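Local coordinates for 65 kDa virulence protein (Salmonella typhimurium, PDB 2GWL), which is the catalytic domain of a secreted Salmonella toxin that probably ADP-ribosylates an arginine of host actin from NAD(+), preventing filament assembly, at residues 77-82 / 122-127; 102-107 / 153-158. All coordinates share one frame; numbering follows the deposited sequence.

Contact 1 (77-82 / 122-127); sequences VVYRGL and ILNIYL. With NAI (1,4-dihydronicotinamide adenine dinucleotide), chain B.
Arg80 and Leu123 run alongside each other on the face of the antiparallel pair 77-82/122-127 that looks into the nucleotide cleft. With CG opposite the backbone N (chi1 -178°) and the chain extended as far as NE, the guanidinium of Arg80 is carried past Leu123 to the pyrophosphate of the bound dinucleotide. There Arg80 NH1 donates to NAI O1N at 2.6 Å and Arg80 NH2 to NAI O1A at 3.0 Å, so both phosphates are held by one flat cation; Arg80 NH1 also donates to Ser110 O. CD2 of Leu82 lies over one face of the guanidinium, offset toward its rim, while Leu82 CD1 meets Leu123 CD1 at 3.6 Å. The forked end of leucine suits this place, since Leu82 packs at once on Leu123, on the guanidinium and on the adenosine end of NAI. Next along the strand Gly81 grips the nicotinamide amide with its backbone: Gly81 N donates to NAI O7N at 3.0 Å and Gly81 O accepts from NAI N7N at 3.2 Å. Arg80, Ser110 and Glu147, all predicted active-site residues, correspond to the R-S-E signature of this class of ADP-ribosyltransferases. Val78 with Ile125 and Arg80 with Leu123 are the hydrogen-bonded pairs of the ladder, each exchanging two N-H...O bonds. Further along the cleft face, Val78 CG2 packs on Ile125 CB at 3.8 Å, two branched residues fitted to a buried strand pair. The opposite face carries Tyr79 and Asn124, with ring and amide planes only 9° apart. Asn124 OD1 sits at the ring edge, 3.4 Å from Tyr79 CE1, and Asn124 ND2 is bonded to Asn194 OD1 and weakly to Tyr126 OH.

Contact 2 (102-107 / 153-158); sequences IIIDKA and NTKLKI
Ile103 and Leu156 form a hydrogen-bonded antiparallel pair, Ile103 N donating to Leu156 O at 2.9 Å and Leu156 N returning a bond to Ile103 O, while the short strands run at 152° to each other. On the inward face CD1 of Ile103 meets CD1 of Ile158 at 3.7 Å, the two side chains crossing at a slant; Tyr96 of helix 90-96 touches both Ile103 and Leu156, a setting for aliphatic side chains. The outer face carries Ile104 alongside Lys155. A bend at chi3 (98°) brings Lys155 CE back beside the isoleucine, 3.8 Å from Ile104 CD1, so the lysine methylenes give apolar cover on an exposed surface; a crystal neighbour touches both residues and may influence the pose. Strand 102-105 is an outermost strand of the five-stranded mixed sheet of this ADP-ribosyltransferase domain. Asp105 opens an Asx turn: Asp105 OD1 accepts from Ala107 N at 2.9 Å on its anti side. Placing CG opposite the backbone N of Asp105 (chi1 -169°) turns the carboxylate toward that amide, a role aspartate's short side chain fits. On the partner segment Asn153 gives Asp105 O a weak bond from its N, and water 1 donates to both Asn153 OD1 and Lys106 O, bridging the loops.

Overall arrangement
Both contacts are antiparallel strand pairs at opposite ends of one five-stranded sheet, joined through strand 191-197, which lies between 121-126 and 154-163. Their centres are 12 Å apart, and Ile125 CG2 approaches Leu156 CD2 at 4.2 Å in the shared apolar interior. Contact 1 is mostly buried and devotes its cleft face to the dinucleotide, mixing aliphatic packing with a cation and backbone amide groups that bind ligand. Contact 2 is half exposed: one face is largely aliphatic and turned inward, with Asp105 and Thr154 at its end, the other is isoleucine and lysine at the surface, and its polar bonds shape a turn. The Asp105 side chain nevertheless comes within about 4 Å of that of Arg80.

Contact 1 (77-82 / 122-127)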
ATOM      1  N   VAL A  77      11.394   3.909  -9.158  1.00 31.76           N
ATOM      2  CA  VAL A  77      10.128   4.544  -9.073  1.00 31.69           C
ATOM      3  C   VAL A  77       9.055   3.476  -9.118  1.00 30.55           C
ATOM      4  O   VAL A  77       9.226   2.463  -9.775  1.00 31.24           O
ATOM      5  CB  VAL A  77       9.941   5.578 -10.279  1.00 31.60           C
ATOM      6  CG1 VAL A  77       9.847   4.841 -11.577  1.00 34.50           C
ATOM      7  CG2 VAL A  77       8.710   6.393 -10.092  1.00 30.93           C
ATOM      8  N   VAL A  78       7.940   3.726  -8.449  1.00 29.56           N
ATOM      9  CA  VAL A  78       6.774   2.836  -8.510  1.00 28.52           C
ATOM     10  C   VAL A  78       5.568   3.689  -8.539  1.00 27.17           C
ATOM     11  O   VAL A  78       5.640   4.914  -8.275  1.00 29.26           O
ATOM     12  CB  VAL A  78       6.705   1.883  -7.268  1.00 27.70           C
ATOM     13  CG1 VAL A  78       7.809   0.928  -7.344  1.00 28.05           C
ATOM     14  CG2 VAL A  78       6.748   2.688  -5.997  1.00 27.23           C
ATOM     15  N   TYR A  79       4.454   3.065  -8.822  1.00 27.06           N
ATOM     16  CA  TYR A  79       3.176   3.787  -9.011  1.00 29.23           C
ATOM     17  C   TYR A  79       2.084   3.233  -8.154  1.00 29.33           C
ATOM     18  O   TYR A  79       2.051   2.018  -7.847  1.00 27.63           O
ATOM     19  CB  TYR A  79       2.709   3.767 -10.489  1.00 30.88           C
ATOM     20  CG  TYR A  79       3.840   4.006 -11.402  1.00 32.33           C
ATOM     21  CD1 TYR A  79       4.348   5.299 -11.595  1.00 34.72           C
ATOM     22  CD2 TYR A  79       4.452   2.950 -12.059  1.00 36.60           C
ATOM     23  CE1 TYR A  79       5.445   5.531 -12.444  1.00 36.87           C
ATOM     24  CE2 TYR A  79       5.555   3.163 -12.895  1.00 37.25           C
ATOM     25  CZ  TYR A  79       6.016   4.470 -13.085  1.00 37.83           C
ATOM     26  OH  TYR A  79       7.084   4.677 -13.895  1.00 40.39           O
ATOM     27  N   ARG A  80       1.184   4.131  -7.762  1.00 31.18           N
ATOM     28  CA  ARG A  80       0.007   3.777  -6.965  1.00 33.60           C
ATOM     29  C   ARG A  80      -1.173   4.696  -7.285  1.00 34.38           C
ATOM     30  O   ARG A  80      -1.037   5.910  -7.277  1.00 33.88           O
ATOM     31  CB  ARG A  80       0.429   3.866  -5.503  1.00 35.06           C
ATOM     32  CG  ARG A  80      -0.604   3.493  -4.465  1.00 35.95           C
ATOM     33  CD  ARG A  80       0.139   3.383  -3.119  1.00 37.38           C
ATOM     34  NE  ARG A  80      -0.746   3.380  -1.936  1.00 41.18           N
ATOM     35  CZ  ARG A  80      -1.640   2.434  -1.610  1.00 41.93           C
ATOM     36  NH1 ARG A  80      -1.825   1.355  -2.353  1.00 41.57           N
ATOM     37  NH2 ARG A  80      -2.367   2.580  -0.494  1.00 44.17           N
ATOM     38  N   GLY A  81      -2.312   4.118  -7.580  1.00 33.91           N
ATOM     39  CA  GLY A  81      -3.534   4.866  -7.905  1.00 35.52           C
ATOM     40  C   GLY A  81      -4.316   4.910  -6.616  1.00 37.24           C
ATOM     41  O   GLY A  81      -4.423   3.857  -5.889  1.00 36.88           O
ATOM     42  N   LEU A  82      -4.882   6.065  -6.290  1.00 36.80           N
ATOM     43  CA  LEU A  82      -5.691   6.204  -5.040  1.00 36.90           C
ATOM     44  C   LEU A  82      -6.962   6.934  -5.410  1.00 36.66           C
ATOM     45  O   LEU A  82      -6.981   7.815  -6.298  1.00 35.45           O
ATOM     46  CB  LEU A  82      -4.987   7.024  -3.914  1.00 35.89           C
ATOM     47  CG  LEU A  82      -3.679   6.591  -3.210  1.00 41.06           C
ATOM     48  CD1 LEU A  82      -3.271   7.595  -2.138  1.00 42.38           C
ATOM     49  CD2 LEU A  82      -3.748   5.198  -2.595  1.00 43.27           C
ATOM     50  N   ILE A 122      -3.026   9.715  -9.104  1.00 31.43           N
ATOM     51  CA  ILE A 122      -1.881   8.877  -9.445  1.00 30.40           C
ATOM     52  C   ILE A 122      -0.686   9.323  -8.686  1.00 31.05           C
ATOM     53  O   ILE A 122      -0.259  10.495  -8.758  1.00 28.78           O
ATOM     54  CB  ILE A 122      -1.494   8.845 -10.958  1.00 31.27           C
ATOM     55  CG1 ILE A 122      -2.647   8.489 -11.902  1.00 35.74           C
ATOM     56  CG2 ILE A 122      -0.309   7.935 -11.163  1.00 31.83           C
ATOM     57  CD1 ILE A 122      -3.465   7.356 -11.441  1.00 39.03           C
ATOM     58  N   LEU A 123      -0.116   8.385  -7.908  1.00 29.22           N
ATOM     59  CA  LEU A 123       1.128   8.617  -7.170  1.00 28.50           C
ATOM     60  C   LEU A 123       2.294   8.116  -7.956  1.00 29.03           C
ATOM     61  O   LEU A 123       2.301   6.974  -8.436  1.00 30.09           O
ATOM     62  CB  LEU A 123       1.102   7.898  -5.777  1.00 28.36           C
ATOM     63  CG  LEU A 123      -0.122   8.198  -4.927  1.00 29.01           C
ATOM     64  CD1 LEU A 123       0.076   7.465  -3.586  1.00 32.21           C
ATOM     65  CD2 LEU A 123      -0.293   9.682  -4.645  1.00 28.43           C
ATOM     66  N   ASN A 124       3.267   8.992  -8.115  1.00 28.76           N
ATOM     67  CA  ASN A 124       4.516   8.756  -8.798  1.00 29.37           C
ATOM     68  C   ASN A 124       5.536   8.820  -7.711  1.00 29.87           C
ATOM     69  O   ASN A 124       5.834   9.901  -7.146  1.00 29.80           O
ATOM     70  CB  ASN A 124       4.720   9.832  -9.881  1.00 30.41           C
ATOM     71  CG  ASN A 124       5.986   9.675 -10.638  1.00 32.96           C
ATOM     72  OD1 ASN A 124       6.302   8.596 -11.123  1.00 37.82           O
ATOM     73  ND2 ASN A 124       6.696  10.799 -10.839  1.00 36.54           N
ATOM     74  N   ILE A 125       5.984   7.618  -7.301  1.00 30.06           N
ATOM     75  CA  ILE A 125       6.759   7.479  -6.027  1.00 29.25           C
ATOM     76  C   ILE A 125       8.193   7.115  -6.321  1.00 29.13           C
ATOM     77  O   ILE A 125       8.502   6.001  -6.724  1.00 29.95           O
ATOM     78  CB  ILE A 125       6.149   6.378  -5.109  1.00 28.79           C
ATOM     79  CG1 ILE A 125       4.684   6.652  -4.908  1.00 29.43           C
ATOM     80  CG2 ILE A 125       6.936   6.382  -3.796  1.00 30.75           C
ATOM     81  CD1 ILE A 125       3.872   5.618  -4.203  1.00 30.15           C
ATOM     82  N   TYR A 126       9.099   8.080  -6.116  1.00 28.83           N
ATOM     83  CA  TYR A 126      10.503   7.846  -6.262  1.00 29.55           C
ATOM     84  C   TYR A 126      11.092   7.162  -5.037  1.00 29.70           C
ATOM     85  O   TYR A 126      10.702   7.421  -3.900  1.00 29.38           O
ATOM     86  CB  TYR A 126      11.230   9.141  -6.507  1.00 31.24           C
ATOM     87  CG  TYR A 126      10.793   9.722  -7.806  1.00 33.53           C
ATOM     88  CD1 TYR A 126      11.231   9.175  -9.011  1.00 33.92           C
ATOM     89  CD2 TYR A 126       9.904  10.782  -7.840  1.00 37.07           C
ATOM     90  CE1 TYR A 126      10.821   9.704 -10.230  1.00 36.87           C
ATOM     91  CE2 TYR A 126       9.496  11.326  -9.057  1.00 37.56           C
ATOM     92  CZ  TYR A 126       9.980  10.774 -10.256  1.00 35.38           C
ATOM     93  OH  TYR A 126       9.550  11.237 -11.489  1.00 38.85           O
ATOM     94  N   LEU A 127      12.048   6.300  -5.303  1.00 30.37           N
ATOM     95  CA  LEU A 127      12.639   5.430  -4.235  1.00 30.02           C
ATOM     96  C   LEU A 127      14.131   5.666  -4.245  1.00 30.89           C
ATOM     97  O   LEU A 127      14.714   5.869  -5.322  1.00 31.55           O
ATOM     98  CB  LEU A 127      12.334   3.947  -4.519  1.00 27.96           C
ATOM     99  CG  LEU A 127      10.900   3.525  -4.666  1.00 30.51           C
ATOM    100  CD1 LEU A 127      10.824   2.047  -5.068  1.00 30.36           C
ATOM    101  CD2 LEU A 127      10.161   3.879  -3.410  1.00 31.10           C
TER
HETATM  102  PA  NAI B 592      -5.287  -0.047   0.129  1.00 51.45           P
HETATM  103  O1A NAI B 592      -3.814   0.029   0.193  1.00 50.38           O
HETATM  104  O2A NAI B 592      -5.892  -0.629   1.357  1.00 52.85           O
HETATM  105  O5B NAI B 592      -5.887   1.355  -0.422  1.00 54.05           O
HETATM  106  C5B NAI B 592      -6.748   2.038   0.409  1.00 53.07           C
HETATM  107  C4B NAI B 592      -7.769   2.889  -0.313  1.00 49.55           C
HETATM  108  O4B NAI B 592      -8.331   3.315   0.896  1.00 48.17           O
HETATM  109  C3B NAI B 592      -7.366   4.156  -1.108  1.00 48.04           C
HETATM  110  O3B NAI B 592      -7.715   4.163  -2.499  1.00 46.74           O
HETATM  111  C2B NAI B 592      -8.082   5.275  -0.351  1.00 46.25           C
HETATM  112  O2B NAI B 592      -9.302   5.633  -0.986  1.00 44.72           O
HETATM  113  C1B NAI B 592      -8.434   4.698   1.025  1.00 46.17           C
HETATM  114  N9A NAI B 592      -7.585   5.181   2.120  1.00 43.03           N
HETATM  115  C8A NAI B 592      -8.066   5.421   3.383  1.00 44.06           C
HETATM  116  N7A NAI B 592      -7.071   5.911   4.149  1.00 42.89           N
HETATM  117  C5A NAI B 592      -5.968   5.954   3.362  1.00 44.14           C
HETATM  118  C6A NAI B 592      -4.709   6.361   3.674  1.00 43.74           C
HETATM  119  N6A NAI B 592      -4.552   6.922   4.886  1.00 44.81           N
HETATM  120  N1A NAI B 592      -3.748   6.307   2.700  1.00 44.20           N
HETATM  121  C2A NAI B 592      -4.022   5.870   1.421  1.00 43.01           C
HETATM  122  N3A NAI B 592      -5.293   5.460   1.111  1.00 43.83           N
HETATM  123  C4A NAI B 592      -6.258   5.516   2.076  1.00 44.06           C
HETATM  124  O3  NAI B 592      -5.679  -0.974  -1.136  1.00 53.95           O
HETATM  125  PN  NAI B 592      -4.859  -1.070  -2.517  1.00 54.51           P
HETATM  126  O1N NAI B 592      -3.425  -0.637  -2.454  1.00 58.21           O
HETATM  127  O2N NAI B 592      -5.770  -0.430  -3.488  1.00 58.34           O
HETATM  128  O5D NAI B 592      -4.765  -2.645  -2.831  1.00 52.08           O
HETATM  129  C5D NAI B 592      -5.894  -3.347  -3.306  1.00 53.56           C
HETATM  130  C4D NAI B 592      -5.403  -4.402  -4.298  1.00 52.24           C
HETATM  131  O4D NAI B 592      -4.696  -3.786  -5.361  1.00 50.58           O
HETATM  132  C3D NAI B 592      -4.451  -5.394  -3.636  1.00 51.61           C
HETATM  133  O3D NAI B 592      -4.894  -6.699  -3.940  1.00 49.96           O
HETATM  134  C2D NAI B 592      -3.120  -5.110  -4.285  1.00 48.01           C
HETATM  135  O2D NAI B 592      -2.523  -6.359  -4.479  1.00 46.95           O
HETATM  136  C1D NAI B 592      -3.480  -4.431  -5.616  1.00 47.40           C
HETATM  137  N1N NAI B 592      -2.520  -3.402  -6.080  1.00 48.84           N
HETATM  138  C2N NAI B 592      -2.757  -2.089  -5.748  1.00 45.69           C
HETATM  139  C3N NAI B 592      -1.866  -1.098  -6.147  1.00 48.25           C
HETATM  140  C7N NAI B 592      -2.336   0.358  -6.196  1.00 48.85           C
HETATM  141  O7N NAI B 592      -1.807   1.152  -7.207  1.00 45.62           O
HETATM  142  N7N NAI B 592      -3.244   0.895  -5.351  1.00 49.44           N
HETATM  143  C4N NAI B 592      -0.736  -1.490  -6.888  1.00 44.52           C
HETATM  144  C5N NAI B 592      -0.501  -2.826  -7.211  1.00 46.29           C
HETATM  145  C6N NAI B 592      -1.411  -3.785  -6.815  1.00 45.94           C

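Contact 2 (102-107 / 153-158)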
ATOM      1  N   ILE A 102       5.167  15.772   4.883  1.00 28.34           N
ATOM      2  CA  ILE A 102       5.665  14.425   5.135  1.00 28.87           C
ATOM      3  C   ILE A 102       4.571  13.544   5.750  1.00 29.22           C
ATOM      4  O   ILE A 102       4.016  13.868   6.763  1.00 29.95           O
ATOM      5  CB  ILE A 102       6.886  14.425   6.048  1.00 29.00           C
ATOM      6  CG1 ILE A 102       7.983  15.305   5.401  1.00 30.98           C
ATOM      7  CG2 ILE A 102       7.390  12.978   6.303  1.00 29.20           C
ATOM      8  CD1 ILE A 102       8.674  16.056   6.302  1.00 34.23           C
ATOM      9  N   ILE A 103       4.289  12.448   5.081  1.00 29.91           N
ATOM     10  CA  ILE A 103       3.181  11.571   5.418  1.00 30.67           C
ATOM     11  C   ILE A 103       3.764  10.180   5.827  1.00 29.38           C
ATOM     12  O   ILE A 103       4.684   9.692   5.208  1.00 28.95           O
ATOM     13  CB  ILE A 103       2.287  11.416   4.227  1.00 31.73           C
ATOM     14  CG1 ILE A 103       1.536  12.726   3.997  1.00 34.76           C
ATOM     15  CG2 ILE A 103       1.334  10.203   4.336  1.00 34.00           C
ATOM     16  CD1 ILE A 103       0.950  12.749   2.703  1.00 37.95           C
ATOM     17  N   ILE A 104       3.189   9.596   6.860  1.00 30.81           N
ATOM     18  CA  ILE A 104       3.555   8.246   7.327  1.00 29.97           C
ATOM     19  C   ILE A 104       2.368   7.342   6.949  1.00 29.81           C
ATOM     20  O   ILE A 104       1.285   7.515   7.461  1.00 29.20           O
ATOM     21  CB  ILE A 104       3.842   8.232   8.805  1.00 32.06           C
ATOM     22  CG1 ILE A 104       5.042   9.136   9.071  1.00 32.01           C
ATOM     23  CG2 ILE A 104       4.130   6.806   9.303  1.00 31.51           C
ATOM     24  CD1 ILE A 104       5.723   8.993  10.296  1.00 34.82           C
ATOM     25  N   ASP A 105       2.564   6.421   6.041  1.00 27.98           N
ATOM     26  CA  ASP A 105       1.496   5.507   5.749  1.00 28.49           C
ATOM     27  C   ASP A 105       1.552   4.345   6.737  1.00 29.30           C
ATOM     28  O   ASP A 105       2.539   3.605   6.756  1.00 27.93           O
ATOM     29  CB  ASP A 105       1.580   4.970   4.374  1.00 29.34           C
ATOM     30  CG  ASP A 105       0.287   4.212   3.981  1.00 33.34           C
ATOM     31  OD1 ASP A 105      -0.423   3.496   4.843  1.00 40.85           O
ATOM     32  OD2 ASP A 105      -0.112   4.392   2.864  1.00 36.47           O
ATOM     33  N   LYS A 106       0.493   4.178   7.492  1.00 28.41           N
ATOM     34  CA  LYS A 106       0.500   3.222   8.565  1.00 29.21           C
ATOM     35  C   LYS A 106       0.258   1.783   8.130  1.00 28.12           C
ATOM     36  O   LYS A 106       0.577   0.864   8.894  1.00 26.40           O
ATOM     37  CB  LYS A 106      -0.516   3.656   9.595  1.00 30.46           C
ATOM     38  CG  LYS A 106      -0.260   5.036  10.174  1.00 31.95           C
ATOM     39  CD  LYS A 106      -1.346   5.372  11.176  1.00 34.34           C
ATOM     40  CE  LYS A 106      -1.012   6.570  12.142  1.00 38.01           C
ATOM     41  NZ  LYS A 106      -1.811   6.331  13.432  1.00 40.46           N
ATOM     42  N   ALA A 107      -0.357   1.579   6.958  1.00 25.75           N
ATOM     43  CA  ALA A 107      -0.693   0.227   6.510  1.00 27.53           C
ATOM     44  C   ALA A 107       0.481  -0.299   5.739  1.00 25.01           C
ATOM     45  O   ALA A 107       1.441   0.430   5.540  1.00 26.28           O
ATOM     46  CB  ALA A 107      -1.920   0.307   5.650  1.00 27.77           C
ATOM     47  N   ASN A 153       4.360   1.895   7.866  1.00 25.51           N
ATOM     48  CA  ASN A 153       5.033   3.114   8.304  1.00 26.56           C
ATOM     49  C   ASN A 153       6.004   3.737   7.322  1.00 27.28           C
ATOM     50  O   ASN A 153       6.927   4.451   7.713  1.00 24.74           O
ATOM     51  CB  ASN A 153       5.694   2.989   9.680  1.00 27.81           C
ATOM     52  CG  ASN A 153       4.712   2.548  10.742  1.00 28.66           C
ATOM     53  OD1 ASN A 153       3.584   3.037  10.808  1.00 26.99           O
ATOM     54  ND2 ASN A 153       5.131   1.604  11.561  1.00 29.78           N
ATOM     55  N   THR A 154       5.743   3.526   6.046  1.00 28.10           N
ATOM     56  CA  THR A 154       6.518   4.178   4.990  1.00 28.54           C
ATOM     57  C   THR A 154       6.325   5.691   5.086  1.00 27.68           C
ATOM     58  O   THR A 154       5.198   6.145   5.269  1.00 27.83           O
ATOM     59  CB  THR A 154       6.087   3.716   3.631  1.00 28.46           C
ATOM     60  OG1 THR A 154       6.165   2.289   3.551  1.00 30.16           O
ATOM     61  CG2 THR A 154       6.965   4.332   2.560  1.00 29.89           C
ATOM     62  N   LYS A 155       7.434   6.437   5.020  1.00 26.90           N
ATOM     63  CA  LYS A 155       7.408   7.863   5.153  1.00 28.48           C
ATOM     64  C   LYS A 155       7.597   8.444   3.752  1.00 29.26           C
ATOM     65  O   LYS A 155       8.531   8.073   3.056  1.00 28.57           O
ATOM     66  CB  LYS A 155       8.515   8.366   6.033  1.00 28.20           C
ATOM     67  CG  LYS A 155       8.408   7.892   7.461  1.00 31.66           C
ATOM     68  CD  LYS A 155       9.594   8.304   8.338  1.00 33.16           C
ATOM     69  CE  LYS A 155       9.325   9.561   9.192  1.00 37.30           C
ATOM     70  NZ  LYS A 155      10.506   9.911  10.081  1.00 32.56           N
ATOM     71  N   LEU A 156       6.696   9.332   3.369  1.00 29.45           N
ATOM     72  CA  LEU A 156       6.608   9.829   1.961  1.00 30.76           C
ATOM     73  C   LEU A 156       6.693  11.344   2.001  1.00 31.13           C
ATOM     74  O   LEU A 156       6.032  12.005   2.827  1.00 31.77           O
ATOM     75  CB  LEU A 156       5.320   9.415   1.333  1.00 31.52           C
ATOM     76  CG  LEU A 156       5.042   7.902   1.353  1.00 34.54           C
ATOM     77  CD1 LEU A 156       3.564   7.620   1.285  1.00 40.87           C
ATOM     78  CD2 LEU A 156       5.763   7.315   0.179  1.00 35.28           C
ATOM     79  N   LYS A 157       7.560  11.886   1.174  1.00 30.82           N
ATOM     80  CA  LYS A 157       7.618  13.375   1.023  1.00 30.41           C
ATOM     81  C   LYS A 157       6.804  13.799  -0.202  1.00 29.35           C
ATOM     82  O   LYS A 157       6.949  13.198  -1.249  1.00 28.15           O
ATOM     83  CB  LYS A 157       9.029  13.885   0.849  1.00 30.03           C
ATOM     84  CG  LYS A 157       9.020  15.407   0.794  1.00 31.25           C
ATOM     85  CD  LYS A 157      10.368  15.989   0.791  1.00 34.92           C
ATOM     86  CE  LYS A 157      10.852  16.422  -0.574  1.00 38.30           C
ATOM     87  NZ  LYS A 157      12.164  17.180  -0.496  1.00 35.52           N
ATOM     88  N   ILE A 158       5.949  14.817  -0.055  1.00 29.11           N
ATOM     89  CA  ILE A 158       5.163  15.308  -1.187  1.00 29.53           C
ATOM     90  C   ILE A 158       6.018  16.356  -1.902  1.00 29.07           C
ATOM     91  O   ILE A 158       6.375  17.414  -1.341  1.00 30.10           O
ATOM     92  CB  ILE A 158       3.834  15.987  -0.776  1.00 29.81           C
ATOM     93  CG1 ILE A 158       2.937  15.113   0.098  1.00 33.67           C
ATOM     94  CG2 ILE A 158       3.084  16.500  -2.024  1.00 29.38           C
ATOM     95  CD1 ILE A 158       2.656  13.789  -0.461  1.00 35.01           C
TER
HETATM   96  O   HOH W   1       1.583   1.224  11.283  1.00 27.58           O
HETATM   97  O   HOH W   2       3.634   1.888   4.532  1.00 28.40           O